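Local coordinates for protein 2-hydroxyisobutyryl-CoA synthetase (Aquincola tertiaricarbonis, PDB 6HDY) that belongs to the ANL clan of AMP-binding enzymes, joining a large N-terminal portion to a smaller C-terminal domain, at residues E418-E421 / S422-A425; A430-T433 / F434-A438; W209-T212 / M213-A216. All coordinates share one frame; numbering follows the deposited sequence.

Contact 1: residues E418-E421 / S422-A425; sequences EPSE and SVHA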
# COMPACT_ATOMS: atom_id res chain seq x y z
N GLU A 418 9.56 15.47 -26.56
CA GLU A 418 10.79 14.69 -26.52
C GLU A 418 10.94 13.89 -27.83
O GLU A 418 10.01 13.18 -28.21
CB GLU A 418 10.77 13.69 -25.35
CG GLU A 418 11.62 14.07 -24.16
CD GLU A 418 11.66 13.04 -23.05
OE1 GLU A 418 11.78 11.84 -23.37
OE2 GLU A 418 11.65 13.45 -21.87
N PRO A 419 12.11 13.96 -28.50
CA PRO A 419 12.37 13.02 -29.62
C PRO A 419 12.94 11.72 -29.02
O PRO A 419 13.36 11.70 -27.86
CB PRO A 419 13.47 13.73 -30.41
CG PRO A 419 14.26 14.45 -29.33
CD PRO A 419 13.31 14.77 -28.19
N SER A 420 13.03 10.64 -29.81
CA SER A 420 13.64 9.40 -29.33
C SER A 420 15.18 9.55 -29.31
O SER A 420 15.73 10.43 -30.00
CB SER A 420 13.25 8.22 -30.21
OG SER A 420 13.71 8.38 -31.54
N GLU A 421 15.86 8.72 -28.50
CA GLU A 421 17.33 8.72 -28.41
C GLU A 421 18.00 8.47 -29.79
O GLU A 421 19.03 9.08 -30.08
CB GLU A 421 17.83 7.71 -27.37
CG GLU A 421 17.63 8.18 -25.94
CD GLU A 421 17.70 7.08 -24.91
OE1 GLU A 421 16.63 6.64 -24.44
OE2 GLU A 421 18.83 6.63 -24.60
N SER A 422 17.36 7.61 -30.65
CA SER A 422 17.84 7.29 -32.01
C SER A 422 17.67 8.48 -32.95
O SER A 422 18.54 8.70 -33.81
CB SER A 422 17.17 6.03 -32.56
OG SER A 422 15.80 6.23 -32.86
N VAL A 423 16.57 9.27 -32.78
CA VAL A 423 16.33 10.50 -33.56
C VAL A 423 17.42 11.52 -33.13
O VAL A 423 18.02 12.16 -33.98
CB VAL A 423 14.87 11.04 -33.45
CG1 VAL A 423 14.76 12.50 -33.91
CG2 VAL A 423 13.92 10.16 -34.26
N HIS A 424 17.70 11.60 -31.81
CA HIS A 424 18.74 12.47 -31.25
C HIS A 424 20.16 12.10 -31.80
O HIS A 424 20.87 12.99 -32.30
CB HIS A 424 18.71 12.49 -29.70
CG HIS A 424 19.59 13.56 -29.13
ND1 HIS A 424 19.16 14.88 -29.03
CD2 HIS A 424 20.88 13.49 -28.73
CE1 HIS A 424 20.20 15.56 -28.56
NE2 HIS A 424 21.26 14.76 -28.36
N ALA A 425 20.54 10.80 -31.72
CA ALA A 425 21.82 10.24 -32.21
C ALA A 425 22.05 10.44 -33.71
O ALA A 425 23.21 10.53 -34.16
CB ALA A 425 21.93 8.77 -31.84
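Ser420 and Val423, their CA atoms 5.1 Å apart, face each other across the first turn of a short helix, where strand 413-419 ends and the chain coils at once into helix 421-425. Two main-chain bonds start the helix: His424 N gives to Ser420 O at 2.9 Å and Ala425 N to Glu421 O at 2.8 Å. Ser420 is the N-cap. Its OG stands between its own N and carbonyl carbon (chi1 63°), which turns it back over the turn to accept from Val423 N at 3.2 Å, with an N-H...O angle of 150°. The branches of Val423 divide the work. CG2 packs beside that same hydroxyl, 3.3 Å from Ser420 OG, while CG1 touches Pro419 CB at 3.9 Å. Pro419 and Val423 also both rest on Phe434 of helix 428-446, and Glu421 OE1 accepts a hydrogen bond from Asn458 ND2. The turn thus combines two kinds of chemistry: the serine hydroxyl accepts from an amide of the first turn, the usual part of an N-cap, and Pro419 and Val423 give an apolar patch that packs on the next helix.

Contact 2: residues A430-T433 / F434-A438; sequences ALET and FRTEA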
# COMPACT_ATOMS: atom_id res chain seq x y z
N ALA A 430 18.17 15.65 -38.33
CA ALA A 430 17.17 14.64 -38.03
C ALA A 430 16.23 15.10 -36.90
O ALA A 430 15.03 14.81 -36.97
CB ALA A 430 17.84 13.33 -37.65
N LEU A 431 16.78 15.79 -35.87
CA LEU A 431 16.02 16.35 -34.76
C LEU A 431 15.06 17.40 -35.30
O LEU A 431 13.86 17.31 -35.05
CB LEU A 431 16.97 16.97 -33.70
CG LEU A 431 17.62 16.00 -32.72
CD1 LEU A 431 18.87 16.61 -32.11
CD2 LEU A 431 16.64 15.54 -31.65
N GLU A 432 15.57 18.34 -36.11
CA GLU A 432 14.78 19.38 -36.78
C GLU A 432 13.65 18.80 -37.67
O GLU A 432 12.53 19.30 -37.62
CB GLU A 432 15.69 20.35 -37.54
CG GLU A 432 14.98 21.57 -38.13
CD GLU A 432 13.98 22.33 -37.26
OE1 GLU A 432 14.24 22.49 -36.04
OE2 GLU A 432 12.97 22.82 -37.81
N THR A 433 13.94 17.72 -38.42
CA THR A 433 12.97 17.01 -39.27
C THR A 433 11.83 16.42 -38.41
O THR A 433 10.68 16.38 -38.86
CB THR A 433 13.71 15.93 -40.09
OG1 THR A 433 14.68 16.56 -40.94
CG2 THR A 433 12.77 15.06 -40.94
N PHE A 434 12.16 15.96 -37.18
CA PHE A 434 11.13 15.41 -36.31
C PHE A 434 10.25 16.54 -35.74
O PHE A 434 9.02 16.40 -35.76
CB PHE A 434 11.72 14.50 -35.21
CG PHE A 434 10.69 14.17 -34.15
CD1 PHE A 434 9.65 13.29 -34.42
CD2 PHE A 434 10.69 14.83 -32.93
CE1 PHE A 434 8.63 13.07 -33.49
CE2 PHE A 434 9.69 14.59 -31.99
CZ PHE A 434 8.67 13.71 -32.27
N ARG A 435 10.87 17.63 -35.24
CA ARG A 435 10.19 18.82 -34.69
C ARG A 435 9.13 19.37 -35.67
O ARG A 435 7.99 19.61 -35.25
CB ARG A 435 11.21 19.92 -34.33
CG ARG A 435 10.69 20.95 -33.32
CD ARG A 435 11.67 22.08 -33.07
NE ARG A 435 11.90 22.87 -34.28
CZ ARG A 435 11.14 23.88 -34.68
NH1 ARG A 435 10.10 24.27 -33.95
NH2 ARG A 435 11.43 24.53 -35.81
N THR A 436 9.48 19.50 -36.96
CA THR A 436 8.58 19.97 -38.02
C THR A 436 7.46 18.95 -38.32
O THR A 436 6.31 19.34 -38.48
CB THR A 436 9.36 20.41 -39.28
OG1 THR A 436 10.04 19.29 -39.86
CG2 THR A 436 10.34 21.52 -39.00
N GLU A 437 7.81 17.65 -38.38
CA GLU A 437 6.83 16.59 -38.64
C GLU A 437 5.80 16.41 -37.50
O GLU A 437 4.63 16.13 -37.78
CB GLU A 437 7.52 15.26 -38.98
CG GLU A 437 7.24 14.80 -40.40
CD GLU A 437 5.91 14.09 -40.58
OE1 GLU A 437 4.88 14.78 -40.74
OE2 GLU A 437 5.90 12.84 -40.56
N ALA A 438 6.24 16.59 -36.22
CA ALA A 438 5.38 16.54 -35.03
C ALA A 438 4.37 17.69 -35.14
O ALA A 438 3.17 17.44 -35.05
CB ALA A 438 6.21 16.68 -33.76
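Phe434, Arg435, Thr436 and Glu437 each bond back to residues three or four places earlier, within helix 428-446, an alpha-helix lying against the mixed sheet of the C-terminal domain. Phe434 N gives to Ala430 O at 3.1 Å, with a weak second bond to Leu431 O. Its ring leaves this turn of helix and, alongside Leu431, packs on Pro419 and Leu454 of the sheet; both side chains pack toward the sheet, and Phe434 is the buried one. Arg435 N continues the ladder to Leu431 O, and its side chain turns back to Glu432 in a salt bridge between residues three apart. NE and NH2 each hold one carboxylate oxygen: NE reaches Glu432 OE1 at 3.0 Å along an almost straight bond, and NH2 reaches Glu432 OE2, also at 3.0 Å, on the syn lone pair. The bend at chi3 (63°) turns the NE/NH2 edge of the guanidinium to the acid, yet its plane stays 44° from that of the carboxylate, a twisted pairing. Arg435 NH1 gives a hydrogen bond to Val452 O, which ties the bridge to edge strand 450-454. Thr436 sends its methyl CG2 to Glu432 OE2 at 3.2 Å, and its OG1 gives to Thr433 O at 3.1 Å. Glu437 N joins it on that carbonyl at 3.2 Å, both donors approaching from one face above the carbonyl plane, so Thr433 O is held twice; the hydroxyl of Thr433 bonds to Ala429 O, and the acid of Glu437 pairs with Arg441. Ala438 closes the walk one turn beyond Phe434, its CB lying 4.1 Å above the plane of the Phe434 ring, displaced from the ring centre.

Contact 3: residues W209-T212 / M213-A216; sequences WLDT and MKPA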
# COMPACT_ATOMS: atom_id res chain seq x y z
N TRP A 209 11.42 -8.20 -10.04
CA TRP A 209 10.36 -9.07 -9.53
C TRP A 209 9.49 -9.63 -10.63
O TRP A 209 9.08 -10.77 -10.54
CB TRP A 209 9.50 -8.38 -8.45
CG TRP A 209 10.13 -8.41 -7.10
CD1 TRP A 209 11.07 -7.54 -6.62
CD2 TRP A 209 9.91 -9.37 -6.07
NE1 TRP A 209 11.44 -7.90 -5.35
CE2 TRP A 209 10.75 -9.02 -4.98
CE3 TRP A 209 9.05 -10.47 -5.93
CZ2 TRP A 209 10.78 -9.76 -3.79
CZ3 TRP A 209 9.07 -11.18 -4.74
CH2 TRP A 209 9.94 -10.84 -3.70
N LEU A 210 9.20 -8.82 -11.67
CA LEU A 210 8.37 -9.25 -12.82
C LEU A 210 9.12 -10.28 -13.68
O LEU A 210 8.49 -11.20 -14.22
CB LEU A 210 7.95 -8.06 -13.68
CG LEU A 210 7.16 -6.93 -12.99
CD1 LEU A 210 7.13 -5.70 -13.87
CD2 LEU A 210 5.75 -7.35 -12.63
N ASP A 211 10.45 -10.12 -13.82
CA ASP A 211 11.31 -11.03 -14.56
C ASP A 211 11.41 -12.36 -13.81
O ASP A 211 11.34 -13.41 -14.44
CB ASP A 211 12.71 -10.42 -14.75
CG ASP A 211 13.60 -11.18 -15.73
OD1 ASP A 211 13.40 -11.02 -16.96
OD2 ASP A 211 14.53 -11.88 -15.27
N THR A 212 11.55 -12.32 -12.46
CA THR A 212 11.63 -13.52 -11.63
C THR A 212 10.27 -14.24 -11.52
O THR A 212 10.19 -15.44 -11.82
CB THR A 212 12.19 -13.18 -10.24
OG1 THR A 212 13.43 -12.49 -10.37
CG2 THR A 212 12.35 -14.41 -9.34
N MET A 213 9.22 -13.52 -11.08
CA MET A 213 7.87 -14.04 -10.81
C MET A 213 7.05 -14.38 -12.04
O MET A 213 6.23 -15.29 -11.97
CB MET A 213 7.07 -13.08 -9.90
CG MET A 213 7.60 -12.92 -8.49
SD MET A 213 7.51 -14.41 -7.46
CE MET A 213 9.09 -14.32 -6.78
N LYS A 214 7.24 -13.64 -13.15
CA LYS A 214 6.51 -13.84 -14.42
C LYS A 214 4.96 -13.83 -14.22
O LYS A 214 4.30 -14.85 -14.42
CB LYS A 214 7.02 -15.08 -15.21
CG LYS A 214 8.55 -15.10 -15.38
CD LYS A 214 8.98 -15.13 -16.83
CE LYS A 214 10.45 -15.45 -16.98
NZ LYS A 214 11.30 -14.23 -17.04
N PRO A 215 4.35 -12.67 -13.84
CA PRO A 215 2.90 -12.64 -13.60
C PRO A 215 2.02 -12.76 -14.82
O PRO A 215 2.39 -12.31 -15.92
CB PRO A 215 2.70 -11.27 -12.94
CG PRO A 215 3.77 -10.43 -13.52
CD PRO A 215 4.96 -11.35 -13.55
N ALA A 216 0.83 -13.33 -14.63
CA ALA A 216 -0.13 -13.44 -15.72
C ALA A 216 -0.83 -12.10 -15.96
O ALA A 216 -1.25 -11.85 -17.09
CB ALA A 216 -1.15 -14.53 -15.42
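Met213 and Lys214 fold back on Trp209, Leu210 and Asp211 at the C-terminal end of helix 202-213, with Lys214 the first residue to leave helical geometry, on the connection into strand 217-220 of the five-stranded parallel sheet. Met213 N gives to Trp209 O at 2.8 Å and Lys214 N to Leu210 O at 2.9 Å, the latter donor standing well above the carbonyl plane. Beside the first of these bonds, Met213 runs alongside the indole in the same direction. Its CG, set beside the backbone N (chi1 -66°), lies 3.8 Å from Trp209 CE3, and further bends at chi2 and chi3 fold methyl CE to 3.7 Å from Trp209 CZ3, meeting the six-membered ring obliquely. Lys214 takes a positive phi (54°), and this reversal breaks the helical path. Its side chain bends back along the last turn, at chi2 and chi4, so that NZ gives to Asp211 O at 2.7 Å, in the carbonyl plane and on a lone pair. The Asp211 carboxylate lies alongside, its OD1 in a long salt bridge of 3.8 Å with Lys214 NZ. Pro215, which has no N-H to extend the helix, sets its ring across Leu210, with CG 3.8 Å from Leu210 CD2 and CD beside the Leu210 carbonyl.

Farther out, Leu165 of the neighbouring strand 165-168 supports both Met213 and Pro215, and Ala216 makes backbone hydrogen bonds with Lys245 and Cys246. Trp209 packs on Leu174 of the second subunit and Met213 on Pro109 of that subunit, so the pair also belongs to the dimer interface. Lys214 NZ also gives a hydrogen bond to Asn241 O, so two main-chain oxygens accept from it.

Contacts 1 and 2 are surface contacts of the C-terminal domain, follow one another in the chain and touch: Pro419 CG lies 3.5 Å from Leu431 CD2, and His424 ND1 the same distance from Leu431 CD1. Contact 3 is partly buried, sits in the N-terminal portion with its centre about 30 Å from that of contact 1 and about 38 Å from that of contact 2, and alone of the three meets the second subunit. Together they sample a helix start, a stretch within a long helix and a helix end. Side chains bond to main-chain groups at the two ends, whereas contact 2 adds a charge pair along the helix.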